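Local coordinates for protein leucine aminopeptidase (Fimbriiglobus ruber, PDB 7D1B) that is a zinc-binding member of the M28 peptidase family that probably cyclises N-terminal glutamine of peptides to pyroglutamate, a glutaminyl cyclase related to aminopeptidases, at residues P66-T71 with T133-H138; C128-T133 with D185-I190; G246-G251 with P296-I301. All coordinates share one frame; numbering follows the deposited sequence.

Contact 1: P66-T71 with T133-H138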
ATOM      1  N   PRO A  66      18.141  -1.245   1.053  1.00 15.07           N
ATOM      2  CA  PRO A  66      17.080  -2.256   1.094  1.00 16.03           C
ATOM      3  C   PRO A  66      16.452  -2.371   2.479  1.00 14.34           C
ATOM      4  O   PRO A  66      17.116  -2.199   3.513  1.00 15.54           O
ATOM      5  CB  PRO A  66      17.810  -3.545   0.695  1.00 17.02           C
ATOM      6  CG  PRO A  66      18.911  -3.052  -0.227  1.00 18.28           C
ATOM      7  CD  PRO A  66      19.370  -1.746   0.410  1.00 17.58           C
ATOM      8  N   ARG A  67      15.155  -2.656   2.480  1.00 13.85           N
ATOM      9  CA  ARG A  67      14.372  -2.846   3.693  1.00 13.19           C
ATOM     10  C   ARG A  67      13.747  -4.235   3.658  1.00 13.07           C
ATOM     11  O   ARG A  67      12.524  -4.406   3.741  1.00 13.42           O
ATOM     12  CB  ARG A  67      13.319  -1.738   3.806  1.00 14.11           C
ATOM     13  CG  ARG A  67      13.917  -0.351   4.056  1.00 15.50           C
ATOM     14  CD  ARG A  67      13.318   0.667   3.086  1.00 15.51           C
ATOM     15  NE  ARG A  67      13.983   0.560   1.799  1.00 14.34           N
ATOM     16  CZ  ARG A  67      13.428   0.791   0.608  1.00 15.64           C
ATOM     17  NH1 ARG A  67      12.141   1.039   0.491  1.00 17.12           N
ATOM     18  NH2 ARG A  67      14.197   0.740  -0.486  1.00 17.26           N
ATOM     19  N   ILE A  68      14.597  -5.245   3.502  1.00 13.34           N
ATOM     20  CA  ILE A  68      14.142  -6.630   3.468  1.00 13.64           C
ATOM     21  C   ILE A  68      13.637  -7.017   4.859  1.00 12.42           C
ATOM     22  O   ILE A  68      14.164  -6.556   5.883  1.00 13.80           O
ATOM     23  CB  ILE A  68      15.326  -7.514   3.031  1.00 13.99           C
ATOM     24  CG1 ILE A  68      15.780  -7.139   1.606  1.00 15.19           C
ATOM     25  CG2 ILE A  68      14.970  -8.984   3.152  1.00 14.68           C
ATOM     26  CD1 ILE A  68      17.170  -7.667   1.250  1.00 15.83           C
ATOM     27  N   SER A  69      12.591  -7.841   4.918  1.00 12.94           N
ATOM     28  CA  SER A  69      12.086  -8.282   6.220  1.00 13.13           C
ATOM     29  C   SER A  69      13.223  -8.805   7.091  1.00 13.79           C
ATOM     30  O   SER A  69      14.106  -9.530   6.620  1.00 14.58           O
ATOM     31  CB  SER A  69      11.071  -9.404   6.051  1.00 13.62           C
ATOM     32  OG  SER A  69       9.948  -8.949   5.347  1.00 13.08           O
ATOM     33  N   GLY A  70      13.188  -8.443   8.372  1.00 14.00           N
ATOM     34  CA  GLY A  70      14.100  -9.006   9.347  1.00 15.81           C
ATOM     35  C   GLY A  70      15.487  -8.414   9.338  1.00 16.04           C
ATOM     36  O   GLY A  70      16.398  -9.029   9.896  1.00 20.13           O
ATOM     37  N   THR A  71      15.681  -7.245   8.726  1.00 15.59           N
ATOM     38  CA  THR A  71      17.003  -6.652   8.574  1.00 15.98           C
ATOM     39  C   THR A  71      17.075  -5.287   9.244  1.00 16.03           C
ATOM     40  O   THR A  71      16.045  -4.639   9.490  1.00 16.28           O
ATOM     41  CB  THR A  71      17.389  -6.480   7.097  1.00 16.05           C
ATOM     42  OG1 THR A  71      16.523  -5.509   6.487  1.00 15.87           O
ATOM     43  CG2 THR A  71      17.332  -7.810   6.343  1.00 17.33           C
ATOM     44  N   THR A 133      11.013  -4.808   1.209  1.00 12.28           N
ATOM     45  CA  THR A 133      11.489  -4.802  -0.167  1.00 12.85           C
ATOM     46  C   THR A 133      11.955  -6.197  -0.548  1.00 12.09           C
ATOM     47  O   THR A 133      12.536  -6.927   0.268  1.00 12.91           O
ATOM     48  CB  THR A 133      12.565  -3.741  -0.430  1.00 13.66           C
ATOM     49  OG1 THR A 133      13.722  -3.971   0.392  1.00 13.98           O
ATOM     50  CG2 THR A 133      12.018  -2.335  -0.165  1.00 14.85           C
ATOM     51  N   ARG A 134      11.703  -6.565  -1.792  1.00 12.97           N
ATOM     52  CA  ARG A 134      12.061  -7.890  -2.269  1.00 13.35           C
ATOM     53  C   ARG A 134      13.577  -8.072  -2.193  1.00 13.46           C
ATOM     54  O   ARG A 134      14.329  -7.139  -2.490  1.00 14.01           O
ATOM     55  CB  ARG A 134      11.617  -8.022  -3.719  1.00 13.94           C
ATOM     56  CG  ARG A 134      11.542  -9.443  -4.216  1.00 14.17           C
ATOM     57  CD  ARG A 134      11.061  -9.467  -5.667  1.00 14.90           C
ATOM     58  NE  ARG A 134      11.032 -10.822  -6.186  1.00 15.05           N
ATOM     59  CZ  ARG A 134       9.967 -11.616  -6.237  1.00 14.49           C
ATOM     60  NH1 ARG A 134      10.109 -12.858  -6.699  1.00 15.96           N
ATOM     61  NH2 ARG A 134       8.781 -11.202  -5.806  1.00 15.71           N
ATOM     62  N   PRO A 135      14.066  -9.256  -1.816  1.00 13.55           N
ATOM     63  CA  PRO A 135      15.520  -9.404  -1.647  1.00 14.68           C
ATOM     64  C   PRO A 135      16.313  -9.179  -2.916  1.00 14.99           C
ATOM     65  O   PRO A 135      17.474  -8.763  -2.829  1.00 17.78           O
ATOM     66  CB  PRO A 135      15.673 -10.831  -1.096  1.00 15.06           C
ATOM     67  CG  PRO A 135      14.376 -11.041  -0.326  1.00 15.53           C
ATOM     68  CD  PRO A 135      13.328 -10.380  -1.210  1.00 13.97           C
ATOM     69  N   ALA A 136      15.736  -9.441  -4.085  1.00 14.54           N
ATOM     70  CA  ALA A 136      16.463  -9.296  -5.334  1.00 15.32           C
ATOM     71  C   ALA A 136      15.511  -8.823  -6.417  1.00 14.87           C
ATOM     72  O   ALA A 136      14.301  -9.079  -6.361  1.00 15.33           O
ATOM     73  CB  ALA A 136      17.112 -10.618  -5.778  1.00 18.41           C
ATOM     74  N   ALA A 137      16.085  -8.153  -7.419  1.00 15.38           N
ATOM     75  CA  ALA A 137      15.347  -7.702  -8.601  1.00 15.91           C
ATOM     76  C   ALA A 137      15.233  -8.896  -9.549  1.00 15.93           C
ATOM     77  O   ALA A 137      15.966  -9.034 -10.530  1.00 16.57           O
ATOM     78  CB  ALA A 137      16.070  -6.531  -9.252  1.00 16.89           C
ATOM     79  N   HIS A 138      14.290  -9.787  -9.239  1.00 15.99           N
ATOM     80  CA  HIS A 138      14.250 -11.088  -9.903  1.00 16.84           C
ATOM     81  C   HIS A 138      13.821 -11.036 -11.366  1.00 18.14           C
ATOM     82  O   HIS A 138      13.926 -12.066 -12.046  1.00 19.84           O
ATOM     83  CB  HIS A 138      13.348 -12.062  -9.154  1.00 17.47           C
ATOM     84  CG  HIS A 138      13.953 -12.606  -7.902  1.00 16.03           C
ATOM     85  ND1 HIS A 138      13.338 -12.486  -6.675  1.00 16.81           N
ATOM     86  CD2 HIS A 138      15.099 -13.295  -7.693  1.00 17.78           C
ATOM     87  CE1 HIS A 138      14.080 -13.091  -5.760  1.00 17.13           C
ATOM     88  NE2 HIS A 138      15.159 -13.580  -6.350  1.00 17.82           N
TER
HETATM   89  O   HOH W   1      11.315  -8.658   2.233  1.00 13.35           O

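Contact 2: C128-T133 with D185-I190. With ZN (zinc ion), chain B.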
ATOM      1  N   CYS A 128      -3.559   1.024   2.604  1.00 10.21           N
ATOM      2  CA  CYS A 128      -2.503   0.070   2.932  1.00 10.52           C
ATOM      3  C   CYS A 128      -1.487  -0.047   1.800  1.00 10.51           C
ATOM      4  O   CYS A 128      -1.726   0.354   0.656  1.00 10.99           O
ATOM      5  CB  CYS A 128      -3.076  -1.294   3.384  1.00 11.22           C
ATOM      6  SG  CYS A 128      -4.082  -2.149   2.179  1.00 11.43           S
ATOM      7  N   SER A 129      -0.349  -0.642   2.155  1.00 10.80           N
ATOM      8  CA  SER A 129       0.769  -0.849   1.242  1.00 10.90           C
ATOM      9  C   SER A 129       1.671  -1.860   1.922  1.00 11.07           C
ATOM     10  O   SER A 129       1.716  -1.901   3.147  1.00 11.63           O
ATOM     11  CB  SER A 129       1.542   0.464   1.077  1.00 11.92           C
ATOM     12  OG  SER A 129       2.654   0.320   0.221  1.00 12.62           O
ATOM     13  N   HIS A 130       2.432  -2.634   1.142  1.00 10.85           N
ATOM     14  CA  HIS A 130       3.541  -3.343   1.778  1.00 11.16           C
ATOM     15  C   HIS A 130       4.704  -2.377   1.972  1.00 10.56           C
ATOM     16  O   HIS A 130       4.743  -1.295   1.374  1.00 11.52           O
ATOM     17  CB  HIS A 130       3.930  -4.639   1.041  1.00 11.27           C
ATOM     18  CG  HIS A 130       4.870  -4.467  -0.120  1.00 11.39           C
ATOM     19  ND1 HIS A 130       6.177  -4.908  -0.080  1.00 12.39           N
ATOM     20  CD2 HIS A 130       4.673  -4.000  -1.377  1.00 12.38           C
ATOM     21  CE1 HIS A 130       6.750  -4.692  -1.254  1.00 13.07           C
ATOM     22  NE2 HIS A 130       5.860  -4.140  -2.057  1.00 12.55           N
ATOM     23  N   TYR A 131       5.649  -2.750   2.838  1.00 11.31           N
ATOM     24  CA  TYR A 131       6.825  -1.913   3.016  1.00 11.59           C
ATOM     25  C   TYR A 131       8.116  -2.710   3.154  1.00 11.66           C
ATOM     26  O   TYR A 131       9.181  -2.098   3.262  1.00 12.60           O
ATOM     27  CB  TYR A 131       6.664  -0.859   4.131  1.00 12.35           C
ATOM     28  CG  TYR A 131       6.722  -1.316   5.580  1.00 11.62           C
ATOM     29  CD1 TYR A 131       6.274  -2.568   6.003  1.00 13.57           C
ATOM     30  CD2 TYR A 131       7.185  -0.444   6.542  1.00 12.76           C
ATOM     31  CE1 TYR A 131       6.325  -2.935   7.357  1.00 12.90           C
ATOM     32  CE2 TYR A 131       7.239  -0.797   7.881  1.00 14.80           C
ATOM     33  CZ  TYR A 131       6.811  -2.041   8.287  1.00 13.15           C
ATOM     34  OH  TYR A 131       6.882  -2.352   9.627  1.00 14.68           O
ATOM     35  N   ASP A 132       8.070  -4.040   3.132  1.00 11.94           N
ATOM     36  CA  ASP A 132       9.296  -4.799   2.925  1.00 12.18           C
ATOM     37  C   ASP A 132       9.723  -4.660   1.471  1.00 12.19           C
ATOM     38  O   ASP A 132       8.905  -4.417   0.588  1.00 14.81           O
ATOM     39  CB  ASP A 132       9.092  -6.270   3.291  1.00 12.84           C
ATOM     40  CG  ASP A 132       8.111  -6.974   2.363  1.00 12.31           C
ATOM     41  OD1 ASP A 132       6.977  -6.460   2.153  1.00 12.83           O
ATOM     42  OD2 ASP A 132       8.456  -8.068   1.861  1.00 12.85           O
ATOM     43  N   THR A 133      11.013  -4.808   1.209  1.00 12.28           N
ATOM     44  CA  THR A 133      11.489  -4.802  -0.167  1.00 12.85           C
ATOM     45  C   THR A 133      11.955  -6.197  -0.548  1.00 12.09           C
ATOM     46  O   THR A 133      12.536  -6.927   0.268  1.00 12.91           O
ATOM     47  CB  THR A 133      12.565  -3.741  -0.430  1.00 13.66           C
ATOM     48  OG1 THR A 133      13.722  -3.971   0.392  1.00 13.98           O
ATOM     49  CG2 THR A 133      12.018  -2.335  -0.165  1.00 14.85           C
ATOM     50  N   ASP A 185       4.342  -5.953   6.456  1.00 11.44           N
ATOM     51  CA  ASP A 185       5.633  -6.587   6.264  1.00 11.32           C
ATOM     52  C   ASP A 185       5.464  -7.864   5.433  1.00 11.98           C
ATOM     53  O   ASP A 185       4.356  -8.382   5.246  1.00 12.36           O
ATOM     54  CB  ASP A 185       6.226  -6.926   7.632  1.00 12.47           C
ATOM     55  CG  ASP A 185       7.758  -6.986   7.648  1.00 12.29           C
ATOM     56  OD1 ASP A 185       8.419  -7.059   6.577  1.00 12.58           O
ATOM     57  OD2 ASP A 185       8.308  -6.946   8.777  1.00 13.31           O
ATOM     58  N   GLY A 186       6.584  -8.371   4.937  1.00 12.10           N
ATOM     59  CA  GLY A 186       6.629  -9.726   4.422  1.00 12.61           C
ATOM     60  C   GLY A 186       5.706  -9.994   3.256  1.00 12.12           C
ATOM     61  O   GLY A 186       5.253 -11.133   3.076  1.00 12.28           O
ATOM     62  N   GLU A 187       5.429  -8.981   2.425  1.00 11.85           N
ATOM     63  CA  GLU A 187       4.670  -9.276   1.215  1.00 12.13           C
ATOM     64  C   GLU A 187       5.480 -10.141   0.264  1.00 11.74           C
ATOM     65  O   GLU A 187       4.935 -11.047  -0.367  1.00 12.68           O
ATOM     66  CB  GLU A 187       4.222  -8.009   0.498  1.00 13.05           C
ATOM     67  CG  GLU A 187       3.274  -8.316  -0.661  1.00 14.76           C
ATOM     68  CD  GLU A 187       3.834  -7.980  -1.984  1.00 18.10           C
ATOM     69  OE1 GLU A 187       4.696  -7.086  -2.083  1.00 20.34           O
ATOM     70  OE2 GLU A 187       3.396  -8.634  -2.945  1.00 23.25           O
ATOM     71  N   GLU A 188       6.772  -9.856   0.119  1.00 12.29           N
ATOM     72  CA  GLU A 188       7.578 -10.554  -0.873  1.00 12.27           C
ATOM     73  C   GLU A 188       9.012 -10.723  -0.373  1.00 12.61           C
ATOM     74  O   GLU A 188       9.992 -10.305  -1.006  1.00 13.00           O
ATOM     75  CB  GLU A 188       7.450  -9.929  -2.261  1.00 13.96           C
ATOM     76  CG  GLU A 188       7.829  -8.479  -2.376  1.00 15.17           C
ATOM     77  CD  GLU A 188       7.644  -7.996  -3.808  1.00 15.95           C
ATOM     78  OE1 GLU A 188       7.463  -8.859  -4.725  1.00 18.31           O
ATOM     79  OE2 GLU A 188       7.644  -6.760  -4.051  1.00 16.25           O
ATOM     80  N   TYR A 189       9.125 -11.425   0.756  1.00 12.39           N
ATOM     81  CA  TYR A 189      10.405 -11.839   1.318  1.00 12.82           C
ATOM     82  C   TYR A 189      10.880 -13.082   0.563  1.00 12.86           C
ATOM     83  O   TYR A 189      10.960 -14.192   1.099  1.00 12.92           O
ATOM     84  CB  TYR A 189      10.220 -12.080   2.812  1.00 13.03           C
ATOM     85  CG  TYR A 189      11.452 -12.532   3.553  1.00 12.94           C
ATOM     86  CD1 TYR A 189      12.608 -11.769   3.555  1.00 13.95           C
ATOM     87  CD2 TYR A 189      11.451 -13.725   4.267  1.00 14.16           C
ATOM     88  CE1 TYR A 189      13.746 -12.190   4.239  1.00 14.71           C
ATOM     89  CE2 TYR A 189      12.576 -14.148   4.963  1.00 15.34           C
ATOM     90  CZ  TYR A 189      13.725 -13.366   4.950  1.00 14.69           C
ATOM     91  OH  TYR A 189      14.862 -13.739   5.634  1.00 16.42           O
ATOM     92  N   ILE A 190      11.155 -12.891  -0.724  1.00 12.85           N
ATOM     93  CA  ILE A 190      11.374 -14.005  -1.643  1.00 13.30           C
ATOM     94  C   ILE A 190      12.873 -14.237  -1.774  1.00 13.63           C
ATOM     95  O   ILE A 190      13.575 -13.515  -2.495  1.00 14.78           O
ATOM     96  CB  ILE A 190      10.718 -13.764  -3.004  1.00 13.16           C
ATOM     97  CG1 ILE A 190       9.232 -13.420  -2.854  1.00 13.64           C
ATOM     98  CG2 ILE A 190      10.942 -14.986  -3.915  1.00 15.18           C
ATOM     99  CD1 ILE A 190       8.387 -14.414  -2.040  1.00 14.13           C
TER
HETATM  100 ZN    ZN B 801       7.297  -6.394  -5.936  1.00 16.73          ZN
HETATM  101  O   HOH W   2       5.371  -6.544  -6.777  1.00 14.76           O

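Contact 3: G246-G251 with P296-I301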
ATOM      1  N   GLY A 246      -9.320  -8.293 -11.359  1.00 19.82           N
ATOM      2  CA  GLY A 246     -10.486  -9.102 -11.089  1.00 19.91           C
ATOM      3  C   GLY A 246     -10.781  -9.312  -9.620  1.00 16.20           C
ATOM      4  O   GLY A 246     -11.947  -9.350  -9.226  1.00 17.52           O
ATOM      5  N   TYR A 247      -9.751  -9.518  -8.788  1.00 14.35           N
ATOM      6  CA  TYR A 247     -10.079  -9.757  -7.385  1.00 14.15           C
ATOM      7  C   TYR A 247     -10.725  -8.525  -6.764  1.00 13.48           C
ATOM      8  O   TYR A 247     -11.650  -8.645  -5.951  1.00 13.94           O
ATOM      9  CB  TYR A 247      -8.847 -10.192  -6.603  1.00 13.96           C
ATOM     10  CG  TYR A 247      -8.356 -11.554  -7.002  1.00 15.64           C
ATOM     11  CD1 TYR A 247      -9.063 -12.698  -6.662  1.00 20.31           C
ATOM     12  CD2 TYR A 247      -7.173 -11.697  -7.704  1.00 16.38           C
ATOM     13  CE1 TYR A 247      -8.596 -13.966  -7.019  1.00 22.42           C
ATOM     14  CE2 TYR A 247      -6.694 -12.951  -8.065  1.00 19.65           C
ATOM     15  CZ  TYR A 247      -7.420 -14.075  -7.730  1.00 22.57           C
ATOM     16  OH  TYR A 247      -6.956 -15.319  -8.091  1.00 27.42           O
ATOM     17  N   SER A 248     -10.259  -7.338  -7.161  1.00 12.51           N
ATOM     18  CA  SER A 248     -10.833  -6.079  -6.689  1.00 12.76           C
ATOM     19  C   SER A 248     -12.262  -5.919  -7.177  1.00 11.97           C
ATOM     20  O   SER A 248     -13.157  -5.550  -6.408  1.00 12.41           O
ATOM     21  CB  SER A 248     -10.002  -4.925  -7.236  1.00 12.79           C
ATOM     22  OG  SER A 248      -8.671  -4.976  -6.751  1.00 12.68           O
ATOM     23  N   LEU A 249     -12.492  -6.189  -8.466  1.00 12.54           N
ATOM     24  CA  LEU A 249     -13.842  -6.087  -9.013  1.00 13.35           C
ATOM     25  C   LEU A 249     -14.797  -7.042  -8.311  1.00 13.76           C
ATOM     26  O   LEU A 249     -15.930  -6.671  -7.977  1.00 14.04           O
ATOM     27  CB  LEU A 249     -13.837  -6.391 -10.511  1.00 13.88           C
ATOM     28  CG  LEU A 249     -13.285  -5.291 -11.399  1.00 13.41           C
ATOM     29  CD1 LEU A 249     -13.004  -5.836 -12.786  1.00 15.57           C
ATOM     30  CD2 LEU A 249     -14.215  -4.085 -11.440  1.00 15.04           C
ATOM     31  N   ARG A 250     -14.368  -8.283  -8.087  1.00 14.71           N
ATOM     32  CA  ARG A 250     -15.271  -9.264  -7.497  1.00 15.21           C
ATOM     33  C   ARG A 250     -15.490  -8.996  -6.018  1.00 15.16           C
ATOM     34  O   ARG A 250     -16.594  -9.198  -5.501  1.00 17.58           O
ATOM     35  CB  ARG A 250     -14.737 -10.674  -7.736  1.00 17.41           C
ATOM     36  CG  ARG A 250     -14.828 -11.069  -9.211  1.00 20.73           C
ATOM     37  CD  ARG A 250     -14.445 -12.523  -9.452  1.00 23.51           C
ATOM     38  NE  ARG A 250     -13.058 -12.805  -9.079  1.00 24.06           N
ATOM     39  CZ  ARG A 250     -12.013 -12.676  -9.899  1.00 25.61           C
ATOM     40  NH1 ARG A 250     -12.185 -12.279 -11.161  1.00 26.42           N
ATOM     41  NH2 ARG A 250     -10.794 -12.953  -9.459  1.00 27.37           N
ATOM     42  N   GLY A 251     -14.452  -8.547  -5.315  1.00 14.02           N
ATOM     43  CA  GLY A 251     -14.557  -8.394  -3.879  1.00 14.65           C
ATOM     44  C   GLY A 251     -15.159  -7.083  -3.439  1.00 13.74           C
ATOM     45  O   GLY A 251     -15.701  -7.010  -2.333  1.00 15.32           O
ATOM     46  N   PRO A 296     -14.103  -5.416   1.986  1.00 13.09           N
ATOM     47  CA  PRO A 296     -13.965  -5.105   0.555  1.00 13.04           C
ATOM     48  C   PRO A 296     -12.657  -4.362   0.332  1.00 11.76           C
ATOM     49  O   PRO A 296     -12.379  -3.365   1.003  1.00 12.09           O
ATOM     50  CB  PRO A 296     -15.180  -4.221   0.270  1.00 14.48           C
ATOM     51  CG  PRO A 296     -16.184  -4.545   1.362  1.00 17.06           C
ATOM     52  CD  PRO A 296     -15.338  -4.858   2.571  1.00 14.38           C
ATOM     53  N   ALA A 297     -11.830  -4.867  -0.589  1.00 11.60           N
ATOM     54  CA  ALA A 297     -10.475  -4.348  -0.732  1.00 11.32           C
ATOM     55  C   ALA A 297     -10.085  -4.287  -2.203  1.00 11.65           C
ATOM     56  O   ALA A 297     -10.182  -5.281  -2.940  1.00 12.67           O
ATOM     57  CB  ALA A 297      -9.463  -5.178   0.059  1.00 12.10           C
ATOM     58  N   VAL A 298      -9.621  -3.107  -2.613  1.00 11.12           N
ATOM     59  CA  VAL A 298      -9.257  -2.823  -4.000  1.00 11.91           C
ATOM     60  C   VAL A 298      -7.762  -2.588  -4.089  1.00 10.99           C
ATOM     61  O   VAL A 298      -7.192  -1.852  -3.277  1.00 12.78           O
ATOM     62  CB  VAL A 298     -10.023  -1.584  -4.504  1.00 12.60           C
ATOM     63  CG1 VAL A 298      -9.482  -1.090  -5.838  1.00 14.35           C
ATOM     64  CG2 VAL A 298     -11.501  -1.880  -4.551  1.00 13.67           C
ATOM     65  N   ASP A 299      -7.147  -3.160  -5.125  1.00 11.50           N
ATOM     66  CA  ASP A 299      -5.741  -2.930  -5.448  1.00 11.42           C
ATOM     67  C   ASP A 299      -5.660  -1.823  -6.490  1.00 11.64           C
ATOM     68  O   ASP A 299      -6.178  -1.972  -7.603  1.00 13.94           O
ATOM     69  CB  ASP A 299      -5.127  -4.228  -5.974  1.00 13.04           C
ATOM     70  CG  ASP A 299      -3.614  -4.239  -5.940  1.00 13.67           C
ATOM     71  OD1 ASP A 299      -2.973  -3.233  -5.560  1.00 13.50           O
ATOM     72  OD2 ASP A 299      -3.070  -5.328  -6.291  1.00 14.85           O
ATOM     73  N   VAL A 300      -5.051  -0.710  -6.112  1.00 11.54           N
ATOM     74  CA  VAL A 300      -4.797   0.420  -6.997  1.00 11.64           C
ATOM     75  C   VAL A 300      -3.378   0.195  -7.513  1.00 11.79           C
ATOM     76  O   VAL A 300      -2.395   0.394  -6.784  1.00 12.31           O
ATOM     77  CB  VAL A 300      -4.974   1.746  -6.249  1.00 12.02           C
ATOM     78  CG1 VAL A 300      -4.470   2.910  -7.104  1.00 14.26           C
ATOM     79  CG2 VAL A 300      -6.443   1.927  -5.909  1.00 13.12           C
ATOM     80  N   ILE A 301      -3.286  -0.263  -8.770  1.00 12.31           N
ATOM     81  CA  ILE A 301      -2.072  -0.867  -9.303  1.00 12.30           C
ATOM     82  C   ILE A 301      -2.049  -0.676 -10.810  1.00 11.65           C
ATOM     83  O   ILE A 301      -3.086  -0.736 -11.477  1.00 12.07           O
ATOM     84  CB  ILE A 301      -2.018  -2.373  -8.926  1.00 12.79           C
ATOM     85  CG1 ILE A 301      -0.750  -3.063  -9.456  1.00 13.84           C
ATOM     86  CG2 ILE A 301      -3.284  -3.122  -9.387  1.00 14.12           C
ATOM     87  CD1 ILE A 301      -0.499  -4.433  -8.834  1.00 15.81           C
TER

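Contact 1: P66-T71 with T133-H138
Thr133 and Arg67 join two loops of the M28 alpha/beta fold through paired hydrogen bonds, illustrating how one residue can dock a neighbouring loop with both its backbone and its side chain. The backbone part runs from Thr133 N to Arg67 O, 3.0 Å long. The hydroxyl part runs the other way: Arg67 N donates to Thr133 OG1 at 2.9 Å. OG1 can receive it because chi1 of 61° places it between its own backbone N and carbonyl carbon, and the same rotation swings the methyl CG2 over one face of the Arg67 guanidinium, 3.4 Å above the plane and toward its rim. That guanidinium is pinned by Gly65 O, Ala151 O and Thr157 OG1. Thr133 O adds a water-mediated link, since water 1 donates to it and accepts from Ser69 N at 3.1 Å; it also receives a CA-H...O contact from Ile68. Ile68 opens a type II beta turn ending at Thr71, in which Gly70 takes the positive phi. Next comes Arg134, whose side chain leaves this interface for the zinc site, where NH2 forms a salt bridge with Glu188. Pro135 returns to the first loop: its CG meets Ile68 CG2 at 4.1 Å, and Ile68 CD1 reaches Pro135 CA. Beyond it, the methyl of Ala136 lies over one face of the His138 imidazole, near the rim. At the edge of that ring, Arg134 NE donates to His138 ND1 at 2.9 Å, within the ring plane, while the bond from NH1 to the same atom is longer and more bent and comes from well outside that plane.

Contact 2: C128-T133 with D185-I190
Asp132 and the backbone of Glu187 and Glu188 form the tight centre of this contact, an example of a buried carboxylate satisfied by successive peptide N-H groups. Glu188 N donates to the syn lone pair of Asp132 OD2 at 3.0 Å, nearly straight at 165°. Asp132 OD1 is gripped twice: Glu187 N and His130 ND1 approach it from opposite faces of the carboxylate plane, at 3.0 Å and 2.8 Å. The histidine bond fixes the rotation of the imidazole, with the acceptor in the ring plane, while NE2 is held by Asp155 OD1, a carboxylate of the zinc site. Centred over one face of the same ring stands Glu187 OE1, 3.0 Å above the plane; the chain bend at chi2 of Glu187 (-114°) brings the oxygen there. Glu188, extended beyond CG, crosses the ring obliquely with OE2 3.6 Å from His130 CE1; OE2 binds zinc with Asp155, His309 and water 2, and OE1 is paired with Arg134. Asp185 OD1 lies 3.4 Å from Asp132 CB and is hydrogen-bonded to Ser69 OG, OD2 to Thr111 N. The flanks are looser. Tyr131 offers the edge of its ring to Asp185 N, with CE1 3.7 Å from that nitrogen, and its hydroxyl is bound to Thr111 O. At the other end, Thr133 O and Glu188 O come no closer than 4.4 Å, and the partly exposed side chain of Tyr189 leads away. The contact lies at the C-terminal ends of the neighbouring parallel strands 123-130 and 178-184, with Met74 of helix 72-87 against Tyr131, Asp132 and Asp185, and strand 108-117 touching Tyr131, Asp185 and Tyr189.

Contact 3: G246-G251 with P296-I301
Ser248 and Asp299 tie a short helix to the outermost strand of the central mixed sheet, a worked case of a serine hydroxyl meeting an edge-strand amide in an alpha/beta fold. Asp299 N donates to Ser248 OG at 2.9 Å with an almost linear N-H...O angle of 178°. This N-H points away from strand 225-232, which instead bonds to the backbone of Pro296, Val298 and Val300, so the helix takes up a donor on the sheet's edge. Chi1 of -63° sets OG anti to the carbonyl carbon of Ser248, aimed at the strand, where it also lies 3.5 Å from Val298 CA. Val298 CG1 comes up beside the hydroxymethyl group, 4.1 Å from both OG and CB. At the helix end the touch is light: Gly251 O meets Pro296 CB at 3.9 Å. The axes of helix 246-251 and strand 297-300 approach to 7.0 Å, their directions 150° apart.

In the next shell, Glu245 OE1 is hydrogen-bonded to Ser248 OG, and OE2 of the same carboxylate to Tyr247 N, so this one residue helps set both the hydroxyl and the first turn of helix 246-251. Helix 253-266 packs over Val298, and His287 of helix 287-292 touches both Ser248 and Asp299, whose carboxylate also lies close to that of Asp285. Ser248 OG thus has two hydrogen-bond partners, Asp299 N on the strand and Glu245 OE1 just before the helix.

How the contacts relate
Contacts 1 and 2 form one continuous patch beside the zinc, their centres 8 Å apart, sharing Thr133 and alternating along the chain. Two polar links join them: Ser69 OG lies 2.7 Å from Asp185 OD1, a probable hydrogen bond, and Arg134 NH2 lies 2.9 Å from Glu188 OE1 in a salt bridge. Contact 1 thereby supplies a second-shell partner to a metal ligand held in contact 2. Contact 3 stands apart, its centre 18 Å from that of contact 2 and 25 Å from that of contact 1, without touching either. It reaches the same sheet as contact 2, and the Asp299 side chain remains about 10 Å from the zinc.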